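Local atomic coordinates of cytosolic IMP-GMP specific 5'-nucleotidase (Legionella pneumophila subsp. pneumophila, PDB entry 4OHF), a protein that probably hydrolyses purine nucleoside 5'-monophosphates such as IMP and GMP with the help of magnesium, and binds GMP. Residues Y306-I309 / L310-K313. Numbering follows the deposited sequence.
Sequences YGDI and LRLK. With PO4 (phosphate ion), chain I.
The amino group of K313 is gripped by several acceptors at once: NZ donates to O4 of a phosphate ion at 2.6 Å, is hydrogen-bonded to T320 OG1, and makes a weaker bond to W318 O, while R10, R319 and T320 of the same chain, with Y113 of the second subunit, bind the same anion, which probably came from the crystallisation liquor. K313 begins the second turn of helix 309-315, which follows strand 298-302 in the HAD-type core and illustrates how an N-cap opens a helix just beyond a metal site. D308 is that cap. With CG anti to the backbone N (chi1 -176°), its carboxylate folds forward beside the turn and OD2 accepts from R311 N, although the exact place of OD2 is less certain. The helical ladder then begins with a weak L312 N to D308 O contact of 3.4 Å and settles into a sound bond from K313 N to I309 O, 2.9 Å long and fairly straight at 163°. The R311 side chain, extended from CG to NE, crosses that of D308 at about a right angle.

Along the helix, I309 and K313 run side by side, I309 CG2 lying 3.9 Å from K313 CG, while the isoleucine also packs on helix 418-426, close to the GMP-binding Y421. The loop makes its own apolar contact with the first turn. Y306, whose side chain touches the magnesium ligand D23, sends its ring away from the helix so that OH bonds to Y300 OH; its CB meets L312 CD1 at 3.6 Å.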
# COMPACT_ATOMS: atom_id res chain seq x y z
N TYR B 306 -1.36 11.23 18.36
CA TYR B 306 -2.45 10.87 17.45
C TYR B 306 -2.08 9.84 16.39
O TYR B 306 -1.95 10.16 15.21
CB TYR B 306 -2.99 12.13 16.75
CG TYR B 306 -3.79 13.02 17.67
CD1 TYR B 306 -5.07 12.64 18.07
CD2 TYR B 306 -3.25 14.19 18.20
CE1 TYR B 306 -5.79 13.39 18.98
CE2 TYR B 306 -3.97 14.96 19.13
CZ TYR B 306 -5.24 14.54 19.51
OH TYR B 306 -5.96 15.25 20.45
N GLY B 307 -1.90 8.59 16.82
CA GLY B 307 -1.56 7.54 15.88
C GLY B 307 -0.36 7.85 15.01
O GLY B 307 0.75 8.02 15.53
N ASP B 308 -0.57 7.94 13.70
CA ASP B 308 0.52 8.19 12.76
C ASP B 308 1.09 9.61 12.79
O ASP B 308 0.44 10.57 12.35
CB ASP B 308 0.08 7.86 11.33
CG ASP B 308 1.21 8.03 10.32
OD1 ASP B 308 2.30 7.47 10.56
OD2 ASP B 308 1.00 8.70 9.29
N ILE B 309 2.31 9.71 13.29
CA ILE B 309 3.01 10.98 13.43
C ILE B 309 3.37 11.59 12.07
O ILE B 309 3.35 12.80 11.91
CB ILE B 309 4.31 10.79 14.26
CG1 ILE B 309 4.00 10.02 15.55
CG2 ILE B 309 4.93 12.13 14.59
CD1 ILE B 309 5.20 9.77 16.44
N LEU B 310 3.68 10.73 11.11
CA LEU B 310 4.05 11.18 9.77
C LEU B 310 2.91 11.86 9.01
O LEU B 310 3.04 13.01 8.59
CB LEU B 310 4.60 9.99 8.97
CG LEU B 310 5.12 10.17 7.53
CD1 LEU B 310 3.96 10.06 6.53
CD2 LEU B 310 5.88 11.50 7.40
N ARG B 311 1.80 11.14 8.84
CA ARG B 311 0.65 11.69 8.12
C ARG B 311 0.19 13.00 8.73
O ARG B 311 -0.29 13.89 8.03
CB ARG B 311 -0.49 10.67 8.13
CG ARG B 311 -1.82 11.21 7.65
CD ARG B 311 -2.82 10.08 7.45
NE ARG B 311 -4.12 10.53 6.97
CZ ARG B 311 -4.30 11.50 6.07
NH1 ARG B 311 -3.26 12.15 5.56
NH2 ARG B 311 -5.52 11.81 5.67
N LEU B 312 0.36 13.13 10.05
CA LEU B 312 -0.05 14.33 10.76
C LEU B 312 0.93 15.50 10.62
O LEU B 312 0.52 16.62 10.34
CB LEU B 312 -0.27 14.00 12.23
CG LEU B 312 -1.10 15.00 13.04
CD1 LEU B 312 -1.54 14.33 14.33
CD2 LEU B 312 -0.29 16.26 13.32
N LYS B 313 2.22 15.24 10.81
CA LYS B 313 3.21 16.31 10.69
C LYS B 313 3.43 16.65 9.21
O LYS B 313 4.02 17.68 8.89
CB LYS B 313 4.55 15.90 11.33
CG LYS B 313 4.47 15.52 12.80
CD LYS B 313 4.13 16.69 13.72
CE LYS B 313 5.31 17.63 13.88
NZ LYS B 313 4.92 18.86 14.63
P PO4 I . 7.62 20.23 15.80
O1 PO4 I . 6.68 21.23 16.37
O2 PO4 I . 7.55 18.98 16.60
O3 PO4 I . 9.00 20.77 15.84
O4 PO4 I . 7.24 19.93 14.40